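Local coordinates for protein NAD(P)H-hydrate epimerase (Saccharomyces cerevisiae, PDB 1JZT) that catalyses the epimerisation of the R and S forms of NAD(P)HX, a hydrated, damaged form of NAD(P)H, so that both epimers can be repaired, at residues 176-181 and 190-195; 138-143 and 151-156; 10-15 and 200-205. One frame throughout, in Å; residues are numbered along the deposited sequence.

Interaction 1 (176-181 and 190-195); sequences TGWDVD and INPAVL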
ATOM      1  N   THR A 176      -6.108   6.016   1.850  1.00 11.18           N
ATOM      2  CA  THR A 176      -5.653   7.334   2.279  1.00 13.16           C
ATOM      3  C   THR A 176      -6.831   8.302   2.417  1.00 13.33           C
ATOM      4  O   THR A 176      -7.684   8.383   1.536  1.00 11.95           O
ATOM      5  CB  THR A 176      -4.614   7.892   1.289  1.00 12.80           C
ATOM      6  OG1 THR A 176      -3.454   7.047   1.299  1.00 13.20           O
ATOM      7  CG2 THR A 176      -4.209   9.307   1.670  1.00 10.67           C
ATOM      8  N   GLY A 177      -6.891   9.016   3.535  1.00 13.48           N
ATOM      9  CA  GLY A 177      -7.978   9.961   3.733  1.00 16.06           C
ATOM     10  C   GLY A 177      -9.135   9.409   4.546  1.00 15.81           C
ATOM     11  O   GLY A 177     -10.002  10.168   4.989  1.00 16.55           O
ATOM     12  N   TRP A 178      -9.168   8.092   4.735  1.00 15.21           N
ATOM     13  CA  TRP A 178     -10.228   7.462   5.528  1.00 13.98           C
ATOM     14  C   TRP A 178      -9.857   7.550   7.002  1.00 15.83           C
ATOM     15  O   TRP A 178      -8.674   7.612   7.350  1.00 14.67           O
ATOM     16  CB  TRP A 178     -10.382   5.978   5.162  1.00 15.35           C
ATOM     17  CG  TRP A 178     -11.136   5.693   3.895  1.00 12.22           C
ATOM     18  CD1 TRP A 178     -11.259   6.510   2.807  1.00 12.14           C
ATOM     19  CD2 TRP A 178     -11.817   4.472   3.562  1.00 12.70           C
ATOM     20  NE1 TRP A 178     -11.973   5.870   1.816  1.00 12.02           N
ATOM     21  CE2 TRP A 178     -12.328   4.621   2.253  1.00 12.23           C
ATOM     22  CE3 TRP A 178     -12.045   3.266   4.246  1.00 14.08           C
ATOM     23  CZ2 TRP A 178     -13.055   3.608   1.605  1.00 12.99           C
ATOM     24  CZ3 TRP A 178     -12.770   2.253   3.600  1.00 14.05           C
ATOM     25  CH2 TRP A 178     -13.265   2.437   2.290  1.00 12.12           C
ATOM     26  N   ASP A 179     -10.862   7.562   7.872  1.00 15.95           N
ATOM     27  CA  ASP A 179     -10.576   7.579   9.296  1.00 17.21           C
ATOM     28  C   ASP A 179     -10.205   6.129   9.587  1.00 16.27           C
ATOM     29  O   ASP A 179     -11.026   5.230   9.422  1.00 16.01           O
ATOM     30  CB  ASP A 179     -11.811   7.991  10.098  1.00 20.20           C
ATOM     31  CG  ASP A 179     -11.516   8.127  11.577  1.00 22.84           C
ATOM     32  OD1 ASP A 179     -11.157   7.111  12.207  1.00 22.93           O
ATOM     33  OD2 ASP A 179     -11.628   9.251  12.109  1.00 26.32           O
ATOM     34  N   VAL A 180      -8.960   5.908   9.997  1.00 17.26           N
ATOM     35  CA  VAL A 180      -8.454   4.563  10.262  1.00 15.72           C
ATOM     36  C   VAL A 180      -9.369   3.700  11.117  1.00 16.94           C
ATOM     37  O   VAL A 180      -9.428   2.489  10.925  1.00 17.02           O
ATOM     38  CB  VAL A 180      -7.054   4.613  10.931  1.00 15.77           C
ATOM     39  CG1 VAL A 180      -6.514   3.198  11.122  1.00 12.51           C
ATOM     40  CG2 VAL A 180      -6.093   5.435  10.076  1.00 14.33           C
ATOM     41  N   ASP A 181     -10.095   4.312  12.049  1.00 18.42           N
ATOM     42  CA  ASP A 181     -10.989   3.549  12.919  1.00 20.15           C
ATOM     43  C   ASP A 181     -12.470   3.761  12.635  1.00 20.80           C
ATOM     44  O   ASP A 181     -13.282   2.861  12.851  1.00 21.43           O
ATOM     45  CB  ASP A 181     -10.726   3.885  14.389  1.00 21.59           C
ATOM     46  CG  ASP A 181      -9.351   3.463  14.848  1.00 22.60           C
ATOM     47  OD1 ASP A 181      -8.951   2.314  14.565  1.00 23.18           O
ATOM     48  OD2 ASP A 181      -8.675   4.279  15.508  1.00 25.88           O
ATOM     49  N   ILE A 190     -11.653   8.210  -1.141  1.00 17.46           N
ATOM     50  CA  ILE A 190     -11.044   7.166  -1.959  1.00 16.53           C
ATOM     51  C   ILE A 190     -11.923   5.915  -1.934  1.00 14.88           C
ATOM     52  O   ILE A 190     -12.401   5.499  -0.874  1.00 15.91           O
ATOM     53  CB  ILE A 190      -9.630   6.794  -1.429  1.00 15.72           C
ATOM     54  CG1 ILE A 190      -8.669   7.972  -1.617  1.00 17.26           C
ATOM     55  CG2 ILE A 190      -9.101   5.550  -2.140  1.00 13.06           C
ATOM     56  CD1 ILE A 190      -8.372   8.301  -3.059  1.00 20.62           C
ATOM     57  N   ASN A 191     -12.147   5.338  -3.113  1.00 15.17           N
ATOM     58  CA  ASN A 191     -12.941   4.113  -3.280  1.00 14.36           C
ATOM     59  C   ASN A 191     -12.008   3.151  -4.017  1.00 13.78           C
ATOM     60  O   ASN A 191     -12.069   3.015  -5.241  1.00 13.99           O
ATOM     61  CB  ASN A 191     -14.189   4.389  -4.127  1.00 15.78           C
ATOM     62  CG  ASN A 191     -14.936   3.113  -4.518  1.00 18.79           C
ATOM     63  OD1 ASN A 191     -15.872   3.154  -5.321  1.00 22.51           O
ATOM     64  ND2 ASN A 191     -14.528   1.982  -3.954  1.00 16.91           N
ATOM     65  N   PRO A 192     -11.134   2.465  -3.272  1.00 13.41           N
ATOM     66  CA  PRO A 192     -10.172   1.522  -3.848  1.00 13.39           C
ATOM     67  C   PRO A 192     -10.746   0.251  -4.462  1.00 12.42           C
ATOM     68  O   PRO A 192     -11.695  -0.331  -3.939  1.00 15.05           O
ATOM     69  CB  PRO A 192      -9.250   1.226  -2.672  1.00 12.25           C
ATOM     70  CG  PRO A 192     -10.201   1.241  -1.514  1.00 14.20           C
ATOM     71  CD  PRO A 192     -11.055   2.468  -1.799  1.00 13.67           C
ATOM     72  N   ALA A 193     -10.161  -0.177  -5.578  1.00 12.44           N
ATOM     73  CA  ALA A 193     -10.588  -1.409  -6.235  1.00 11.35           C
ATOM     74  C   ALA A 193      -9.997  -2.562  -5.431  1.00 10.95           C
ATOM     75  O   ALA A 193     -10.538  -3.671  -5.405  1.00  9.79           O
ATOM     76  CB  ALA A 193     -10.076  -1.449  -7.679  1.00 10.48           C
ATOM     77  N   VAL A 194      -8.880  -2.286  -4.766  1.00  9.08           N
ATOM     78  CA  VAL A 194      -8.208  -3.291  -3.948  1.00  7.62           C
ATOM     79  C   VAL A 194      -7.665  -2.653  -2.669  1.00  8.26           C
ATOM     80  O   VAL A 194      -7.125  -1.543  -2.696  1.00  7.69           O
ATOM     81  CB  VAL A 194      -7.000  -3.929  -4.695  1.00  7.71           C
ATOM     82  CG1 VAL A 194      -6.364  -5.017  -3.828  1.00  7.11           C
ATOM     83  CG2 VAL A 194      -7.453  -4.509  -6.033  1.00  8.20           C
ATOM     84  N   LEU A 195      -7.819  -3.351  -1.550  1.00  8.20           N
ATOM     85  CA  LEU A 195      -7.282  -2.878  -0.280  1.00  7.38           C
ATOM     86  C   LEU A 195      -6.346  -3.964   0.215  1.00  6.80           C
ATOM     87  O   LEU A 195      -6.732  -5.124   0.310  1.00  6.61           O
ATOM     88  CB  LEU A 195      -8.391  -2.651   0.752  1.00  9.16           C
ATOM     89  CG  LEU A 195      -7.898  -2.350   2.174  1.00 10.55           C
ATOM     90  CD1 LEU A 195      -7.107  -1.041   2.194  1.00 13.02           C
ATOM     91  CD2 LEU A 195      -9.088  -2.268   3.124  1.00 10.64           C
TER
HETATM   92  O   HOH W   1     -10.117   9.332   1.169  1.00 12.48           O
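Trp178 reaches from the 176-181 loop to the backbone of Ile190 and the ring of Pro192. Its CB does not aim straight at 190-195; with CG anti to the carbonyl carbon (chi1 -78°) the indole turns its NE1-CZ2 edge to that segment. CD1 passes 4.0 Å from Ile190 O. The next atom, NE1, donates its hydrogen to Ile190 O at 2.7 Å, a short bond clearly bent at the hydrogen (134°). The acceptor lies near the indole edge, 16° out of the ring plane, and the N-H meets a lone pair of the oxygen in the carbonyl plane. CE2 and CZ2 flank the same oxygen, and CZ2 continues to Pro192 CD at 4.1 Å, an oblique apolar contact. Tryptophan suits this place because a single side chain supplies both a donor for a buried carbonyl and an apolar ring edge that CZ2 brings to the proline.

Both segments belong to the connection between parallel strands 169-172 and 194-198 of the Rossmann-like sheet, so the indole ties the start of this long loop to the approach to the next strand. A phenylalanine here would probably leave Ile190 O without its indole donor and weaken the hold on that approach.

At the indole edge, in the plane of the ring, a water donates to Thr176 O at 2.6 Å and accepts from Ile190 N at 3.0 Å, joining two backbones that do not bond directly. Ile190 CG1 packs 3.3 Å from Thr176 O, while its branched side chain also meets Val157 and Leu160 of helix 153-163. Gly177 has a positive phi, where a CB would jam against the preceding carbonyl. Thr176 is a predicted potassium ligand whose OG1 is hydrogen-bonded to Asp138.

Interaction 2 (138-143 and 151-156); sequences DAIFGF and EPFKGI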
ATOM      1  N   ASP A 138      -1.966   3.386  -4.074  1.00  8.37           N
ATOM      2  CA  ASP A 138      -2.124   4.434  -3.081  1.00  7.82           C
ATOM      3  C   ASP A 138      -1.306   4.110  -1.841  1.00  7.17           C
ATOM      4  O   ASP A 138      -1.750   3.358  -0.980  1.00  8.96           O
ATOM      5  CB  ASP A 138      -3.610   4.571  -2.706  1.00  5.37           C
ATOM      6  CG  ASP A 138      -3.822   5.349  -1.422  1.00  8.86           C
ATOM      7  OD1 ASP A 138      -3.036   6.289  -1.148  1.00  7.11           O
ATOM      8  OD2 ASP A 138      -4.784   5.025  -0.680  1.00  8.00           O
ATOM      9  N   ALA A 139      -0.108   4.674  -1.766  1.00  7.92           N
ATOM     10  CA  ALA A 139       0.768   4.465  -0.623  1.00  8.23           C
ATOM     11  C   ALA A 139       1.066   5.826   0.013  1.00 10.52           C
ATOM     12  O   ALA A 139       2.197   6.099   0.431  1.00  8.00           O
ATOM     13  CB  ALA A 139       2.074   3.792  -1.075  1.00  7.88           C
ATOM     14  N   ILE A 140       0.054   6.687   0.078  1.00  9.35           N
ATOM     15  CA  ILE A 140       0.237   8.020   0.654  1.00 12.78           C
ATOM     16  C   ILE A 140       0.368   7.985   2.174  1.00 13.29           C
ATOM     17  O   ILE A 140       1.453   8.237   2.702  1.00 13.55           O
ATOM     18  CB  ILE A 140      -0.920   8.992   0.261  1.00 13.72           C
ATOM     19  CG1 ILE A 140      -0.812   9.374  -1.214  1.00 16.44           C
ATOM     20  CG2 ILE A 140      -0.806  10.300   1.038  1.00 12.33           C
ATOM     21  CD1 ILE A 140      -0.990   8.247  -2.159  1.00 21.07           C
ATOM     22  N   PHE A 141      -0.724   7.683   2.876  1.00 14.10           N
ATOM     23  CA  PHE A 141      -0.692   7.614   4.339  1.00 15.92           C
ATOM     24  C   PHE A 141      -1.223   6.298   4.885  1.00 14.51           C
ATOM     25  O   PHE A 141      -2.188   5.745   4.362  1.00 16.05           O
ATOM     26  CB  PHE A 141      -1.484   8.773   4.962  1.00 18.07           C
ATOM     27  CG  PHE A 141      -0.837  10.111   4.789  1.00 18.40           C
ATOM     28  CD1 PHE A 141       0.476  10.319   5.201  1.00 20.27           C
ATOM     29  CD2 PHE A 141      -1.531  11.162   4.201  1.00 20.09           C
ATOM     30  CE1 PHE A 141       1.090  11.554   5.030  1.00 19.72           C
ATOM     31  CE2 PHE A 141      -0.925  12.404   4.026  1.00 19.55           C
ATOM     32  CZ  PHE A 141       0.388  12.597   4.438  1.00 19.95           C
ATOM     33  N   GLY A 142      -0.582   5.818   5.949  1.00 14.28           N
ATOM     34  CA  GLY A 142      -0.974   4.572   6.576  1.00 13.53           C
ATOM     35  C   GLY A 142      -1.825   4.723   7.826  1.00 14.87           C
ATOM     36  O   GLY A 142      -2.380   5.791   8.088  1.00 14.96           O
ATOM     37  N   PHE A 143      -1.912   3.659   8.618  1.00 17.48           N
ATOM     38  CA  PHE A 143      -2.737   3.666   9.825  1.00 20.03           C
ATOM     39  C   PHE A 143      -2.420   4.764  10.842  1.00 21.31           C
ATOM     40  O   PHE A 143      -3.194   4.986  11.774  1.00 20.15           O
ATOM     41  CB  PHE A 143      -2.691   2.283  10.496  1.00 21.56           C
ATOM     42  CG  PHE A 143      -1.415   1.996  11.238  1.00 23.47           C
ATOM     43  CD1 PHE A 143      -1.206   2.503  12.517  1.00 23.90           C
ATOM     44  CD2 PHE A 143      -0.425   1.206  10.659  1.00 24.45           C
ATOM     45  CE1 PHE A 143      -0.030   2.222  13.213  1.00 26.19           C
ATOM     46  CE2 PHE A 143       0.755   0.919  11.342  1.00 25.09           C
ATOM     47  CZ  PHE A 143       0.955   1.428  12.623  1.00 24.44           C
ATOM     48  N   GLU A 151      -1.630  19.882   2.177  1.00 17.77           N
ATOM     49  CA  GLU A 151      -1.196  19.853   0.785  1.00 18.70           C
ATOM     50  C   GLU A 151       0.236  19.333   0.776  1.00 18.78           C
ATOM     51  O   GLU A 151       0.936  19.418   1.787  1.00 19.42           O
ATOM     52  CB  GLU A 151      -1.236  21.260   0.172  1.00 18.36           C
ATOM     53  CG  GLU A 151      -2.634  21.862   0.021  1.00 21.21           C
ATOM     54  CD  GLU A 151      -3.557  21.016  -0.846  1.00 24.02           C
ATOM     55  OE1 GLU A 151      -3.055  20.163  -1.613  1.00 22.31           O
ATOM     56  OE2 GLU A 151      -4.786  21.214  -0.771  1.00 24.93           O
ATOM     57  N   PRO A 152       0.695  18.791  -0.363  1.00 17.64           N
ATOM     58  CA  PRO A 152      -0.063  18.652  -1.607  1.00 17.63           C
ATOM     59  C   PRO A 152      -0.906  17.380  -1.641  1.00 16.69           C
ATOM     60  O   PRO A 152      -1.561  17.088  -2.639  1.00 15.82           O
ATOM     61  CB  PRO A 152       1.032  18.642  -2.663  1.00 17.77           C
ATOM     62  CG  PRO A 152       2.104  17.836  -1.982  1.00 19.32           C
ATOM     63  CD  PRO A 152       2.102  18.388  -0.557  1.00 20.13           C
ATOM     64  N   PHE A 153      -0.888  16.627  -0.547  1.00 16.43           N
ATOM     65  CA  PHE A 153      -1.635  15.382  -0.467  1.00 17.73           C
ATOM     66  C   PHE A 153      -3.135  15.581  -0.562  1.00 18.34           C
ATOM     67  O   PHE A 153      -3.847  14.707  -1.048  1.00 15.73           O
ATOM     68  CB  PHE A 153      -1.278  14.645   0.822  1.00 19.47           C
ATOM     69  CG  PHE A 153       0.194  14.454   1.003  1.00 21.56           C
ATOM     70  CD1 PHE A 153       0.931  13.725   0.074  1.00 22.63           C
ATOM     71  CD2 PHE A 153       0.857  15.046   2.072  1.00 22.35           C
ATOM     72  CE1 PHE A 153       2.312  13.593   0.207  1.00 22.63           C
ATOM     73  CE2 PHE A 153       2.236  14.919   2.211  1.00 22.88           C
ATOM     74  CZ  PHE A 153       2.962  14.192   1.277  1.00 22.92           C
ATOM     75  N   LYS A 154      -3.621  16.728  -0.104  1.00 18.56           N
ATOM     76  CA  LYS A 154      -5.049  16.986  -0.180  1.00 19.97           C
ATOM     77  C   LYS A 154      -5.443  17.010  -1.658  1.00 18.67           C
ATOM     78  O   LYS A 154      -6.334  16.276  -2.083  1.00 19.95           O
ATOM     79  CB  LYS A 154      -5.397  18.322   0.482  1.00 23.14           C
ATOM     80  CG  LYS A 154      -6.893  18.542   0.655  1.00 24.85           C
ATOM     81  CD  LYS A 154      -7.215  19.993   0.979  1.00 28.44           C
ATOM     82  CE  LYS A 154      -6.524  20.461   2.251  1.00 30.99           C
ATOM     83  NZ  LYS A 154      -6.838  21.896   2.545  1.00 33.75           N
ATOM     84  N   GLY A 155      -4.758  17.842  -2.438  1.00 18.32           N
ATOM     85  CA  GLY A 155      -5.042  17.940  -3.860  1.00 16.01           C
ATOM     86  C   GLY A 155      -4.800  16.649  -4.623  1.00 15.95           C
ATOM     87  O   GLY A 155      -5.501  16.358  -5.593  1.00 12.71           O
ATOM     88  N   ILE A 156      -3.799  15.879  -4.206  1.00 14.49           N
ATOM     89  CA  ILE A 156      -3.501  14.605  -4.863  1.00 15.54           C
ATOM     90  C   ILE A 156      -4.703  13.664  -4.740  1.00 13.57           C
ATOM     91  O   ILE A 156      -5.127  13.057  -5.719  1.00 13.12           O
ATOM     92  CB  ILE A 156      -2.256  13.919  -4.231  1.00 16.83           C
ATOM     93  CG1 ILE A 156      -1.023  14.813  -4.388  1.00 19.72           C
ATOM     94  CG2 ILE A 156      -2.009  12.559  -4.882  1.00 15.64           C
ATOM     95  CD1 ILE A 156      -0.662  15.140  -5.810  1.00 22.47           C
TER
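Phe141 drives the edge of its ring into one face of Phe153 in a T-shaped stack, the centroids 4.9 Å apart and the planes at 73°. The leading atom is CZ, 3.4 Å from Phe153 CD2, with CE2 following at 3.7 Å from the same carbon. The Phe141 CB does not itself aim at the helix; CG, anti to the carbonyl carbon (chi1 -70°), carries the ring across the gap. Beside this pair, Ile140 CG2 reaches Phe153 CD1 at 4.0 Å and also lies over the rim of one Phe141 face, so this methyl touches both rings. Pro67, from the loop after strand 60-65, touches both phenylalanines.

The other side of helix 153-163 is looser and polar. Lys154 is exposed, its CB directed away from 138-143 and its NZ 4.0 Å from Glu151 OE2 in a long salt bridge. Glu151 OE1 accepts from Gly155 N at 3.0 Å, tying down a backbone N-H in the first turn of the helix, where a glycine avoids crowding the carboxylate.

The segments join the strand and helix of a beta-alpha-beta unit, 133-139, 153-163 and 169-172; Asp138 of that strand is a predicted potassium ligand. Their contact is wholly apolar: ring edge against ring face, with its slight electrostatic attraction, and dispersion probably help hold Ile140 and Phe141 against the helix, through shape rather than polar bonds across this contact.

Interaction 3 (10-15 and 200-205); sequences KLAAEI and VPKPCS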
ATOM      1  N   LYS A  10      -4.813   2.247  17.580  1.00 18.76           N
ATOM      2  CA  LYS A  10      -4.031   2.319  18.813  1.00 19.39           C
ATOM      3  C   LYS A  10      -3.209   1.041  19.006  1.00 18.43           C
ATOM      4  O   LYS A  10      -1.998   1.102  19.206  1.00 17.18           O
ATOM      5  CB  LYS A  10      -4.954   2.525  20.015  1.00 20.55           C
ATOM      6  CG  LYS A  10      -4.240   2.532  21.357  1.00 22.98           C
ATOM      7  CD  LYS A  10      -5.244   2.596  22.500  1.00 26.37           C
ATOM      8  CE  LYS A  10      -4.545   2.596  23.850  1.00 28.64           C
ATOM      9  NZ  LYS A  10      -3.643   3.773  24.001  1.00 31.60           N
ATOM     10  N   LEU A  11      -3.869  -0.112  18.953  1.00 18.27           N
ATOM     11  CA  LEU A  11      -3.164  -1.377  19.110  1.00 20.23           C
ATOM     12  C   LEU A  11      -2.200  -1.608  17.947  1.00 20.27           C
ATOM     13  O   LEU A  11      -1.137  -2.202  18.127  1.00 20.23           O
ATOM     14  CB  LEU A  11      -4.151  -2.543  19.201  1.00 21.83           C
ATOM     15  CG  LEU A  11      -4.780  -2.784  20.573  1.00 22.58           C
ATOM     16  CD1 LEU A  11      -5.524  -1.539  21.021  1.00 25.15           C
ATOM     17  CD2 LEU A  11      -5.721  -3.979  20.498  1.00 23.77           C
ATOM     18  N   ALA A  12      -2.568  -1.131  16.760  1.00 19.83           N
ATOM     19  CA  ALA A  12      -1.719  -1.290  15.582  1.00 21.24           C
ATOM     20  C   ALA A  12      -0.362  -0.635  15.833  1.00 22.22           C
ATOM     21  O   ALA A  12       0.679  -1.172  15.446  1.00 22.41           O
ATOM     22  CB  ALA A  12      -2.389  -0.667  14.363  1.00 21.83           C
ATOM     23  N   ALA A  13      -0.385   0.524  16.486  1.00 20.33           N
ATOM     24  CA  ALA A  13       0.834   1.250  16.809  1.00 20.52           C
ATOM     25  C   ALA A  13       1.624   0.473  17.860  1.00 20.07           C
ATOM     26  O   ALA A  13       2.851   0.418  17.812  1.00 20.46           O
ATOM     27  CB  ALA A  13       0.493   2.646  17.323  1.00 22.48           C
ATOM     28  N   GLU A  14       0.909  -0.131  18.805  1.00 19.41           N
ATOM     29  CA  GLU A  14       1.536  -0.923  19.858  1.00 19.60           C
ATOM     30  C   GLU A  14       2.194  -2.164  19.259  1.00 19.92           C
ATOM     31  O   GLU A  14       3.289  -2.554  19.664  1.00 17.04           O
ATOM     32  CB  GLU A  14       0.491  -1.348  20.894  1.00 21.35           C
ATOM     33  CG  GLU A  14       0.092  -0.235  21.861  1.00 25.42           C
ATOM     34  CD  GLU A  14      -1.129  -0.591  22.697  1.00 28.03           C
ATOM     35  OE1 GLU A  14      -1.206  -1.732  23.200  1.00 28.33           O
ATOM     36  OE2 GLU A  14      -2.008   0.282  22.859  1.00 31.73           O
ATOM     37  N   ILE A  15       1.521  -2.786  18.296  1.00 19.75           N
ATOM     38  CA  ILE A  15       2.063  -3.975  17.651  1.00 19.91           C
ATOM     39  C   ILE A  15       3.389  -3.636  16.982  1.00 19.76           C
ATOM     40  O   ILE A  15       4.403  -4.290  17.223  1.00 19.34           O
ATOM     41  CB  ILE A  15       1.086  -4.533  16.596  1.00 18.94           C
ATOM     42  CG1 ILE A  15      -0.116  -5.171  17.304  1.00 20.10           C
ATOM     43  CG2 ILE A  15       1.805  -5.544  15.704  1.00 17.39           C
ATOM     44  CD1 ILE A  15      -1.221  -5.637  16.379  1.00 21.91           C
ATOM     45  N   VAL A 200      -2.488  -6.697   9.997  1.00 11.84           N
ATOM     46  CA  VAL A 200      -3.858  -7.009  10.381  1.00 11.77           C
ATOM     47  C   VAL A 200      -4.714  -5.828   9.932  1.00 11.24           C
ATOM     48  O   VAL A 200      -4.286  -4.686  10.002  1.00 12.12           O
ATOM     49  CB  VAL A 200      -3.971  -7.224  11.917  1.00 13.51           C
ATOM     50  CG1 VAL A 200      -3.494  -5.980  12.648  1.00 14.34           C
ATOM     51  CG2 VAL A 200      -5.404  -7.559  12.301  1.00 13.88           C
ATOM     52  N   PRO A 201      -5.928  -6.094   9.424  1.00 11.71           N
ATOM     53  CA  PRO A 201      -6.799  -5.009   8.971  1.00 12.20           C
ATOM     54  C   PRO A 201      -7.208  -4.089  10.113  1.00 12.82           C
ATOM     55  O   PRO A 201      -7.339  -4.524  11.259  1.00 13.04           O
ATOM     56  CB  PRO A 201      -7.995  -5.749   8.377  1.00 12.64           C
ATOM     57  CG  PRO A 201      -7.385  -7.046   7.904  1.00 12.35           C
ATOM     58  CD  PRO A 201      -6.507  -7.402   9.076  1.00 11.25           C
ATOM     59  N   LYS A 202      -7.393  -2.816   9.788  1.00 11.79           N
ATOM     60  CA  LYS A 202      -7.823  -1.814  10.758  1.00 12.88           C
ATOM     61  C   LYS A 202      -9.344  -1.689  10.659  1.00 14.28           C
ATOM     62  O   LYS A 202      -9.946  -2.132   9.675  1.00 13.79           O
ATOM     63  CB  LYS A 202      -7.151  -0.473  10.457  1.00 13.53           C
ATOM     64  CG  LYS A 202      -5.880  -0.215  11.263  1.00 13.98           C
ATOM     65  CD  LYS A 202      -4.845  -1.330  11.096  1.00 14.78           C
ATOM     66  CE  LYS A 202      -4.184  -1.261   9.726  1.00 15.28           C
ATOM     67  NZ  LYS A 202      -3.048  -2.230   9.608  1.00 14.95           N
ATOM     68  N   PRO A 203      -9.984  -1.083  11.673  1.00 14.48           N
ATOM     69  CA  PRO A 203     -11.439  -0.904  11.712  1.00 15.90           C
ATOM     70  C   PRO A 203     -12.068  -0.332  10.448  1.00 15.09           C
ATOM     71  O   PRO A 203     -13.162  -0.737  10.063  1.00 14.70           O
ATOM     72  CB  PRO A 203     -11.639   0.005  12.922  1.00 16.51           C
ATOM     73  CG  PRO A 203     -10.520  -0.417  13.829  1.00 16.37           C
ATOM     74  CD  PRO A 203      -9.361  -0.475  12.863  1.00 13.94           C
ATOM     75  N   CYS A 204     -11.385   0.605   9.798  1.00 15.39           N
ATOM     76  CA  CYS A 204     -11.933   1.211   8.590  1.00 16.70           C
ATOM     77  C   CYS A 204     -12.150   0.193   7.465  1.00 16.96           C
ATOM     78  O   CYS A 204     -12.969   0.422   6.576  1.00 17.90           O
ATOM     79  CB  CYS A 204     -11.025   2.345   8.101  1.00 16.20           C
ATOM     80  SG  CYS A 204      -9.410   1.831   7.476  1.00 17.60           S
ATOM     81  N   SER A 205     -11.434  -0.931   7.513  1.00 16.24           N
ATOM     82  CA  SER A 205     -11.564  -1.959   6.485  1.00 17.24           C
ATOM     83  C   SER A 205     -12.967  -2.562   6.410  1.00 17.68           C
ATOM     84  O   SER A 205     -13.366  -3.094   5.374  1.00 18.92           O
ATOM     85  CB  SER A 205     -10.540  -3.086   6.710  1.00 14.67           C
ATOM     86  OG  SER A 205     -10.821  -3.816   7.896  1.00 14.07           O
TER
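Segment 10-15, part of helix 9-19, runs past an extended stretch, 200-202, that tightens into a 3-10 turn at 203-205; the backbones come closest at Ala12 and Lys202, whose CA atoms are 7.8 Å apart. The turn is fastened by Lys202 O, which accepts from both Ser205 N and Ser205 OG, the hydroxyl at 2.6 Å. Ala12 directs its CB at the loop and meets Lys202 CD at 4.1 Å, a small methyl that lets the lysine's aliphatic chain lie against the helix. One turn on, Ile15 CD1 approaches Val200 CG1 at 4.4 Å, a light contact of branched side chains.

Bends at chi2 (56°) and chi3 (74°) fold Lys202 back over its own segment, and its NZ donates to Val200 O at 2.8 Å, almost in line with the carbonyl. The same ammonium forms a salt bridge with Asp173, predicted to bind the NADPHX substrate, so the buried lysine has an anionic mate.

The loop leads from strand 194-198 toward strand 214-218, whose His215 and Val217 touch Pro201, while helix 9-19 lies against the loop through Ala12 and Ile15.

How the interactions relate
All three contacts border the predicted potassium and NADPHX sites. Interactions 1 and 2 meet at the predicted metal ligands: Thr176 OG1 lies 2.6 Å from Asp138 OD1 and 3.2 Å from Phe141 N, both probable hydrogen bonds, so the end of strand 133-139 and the loop after it are held to the loop after strand 169-172. Interaction 3 joins interaction 1 through a probable backbone hydrogen bond, Cys204 N to Val180 O at 2.9 Å. Although the centres of interactions 2 and 3 lie about 19 Å apart, Phe143, a predicted substrate-site residue, bridges them: its CE1 is 3.7 Å from Ala13 N of helix 9-19 and its CB 3.9 Å from Lys202 CE.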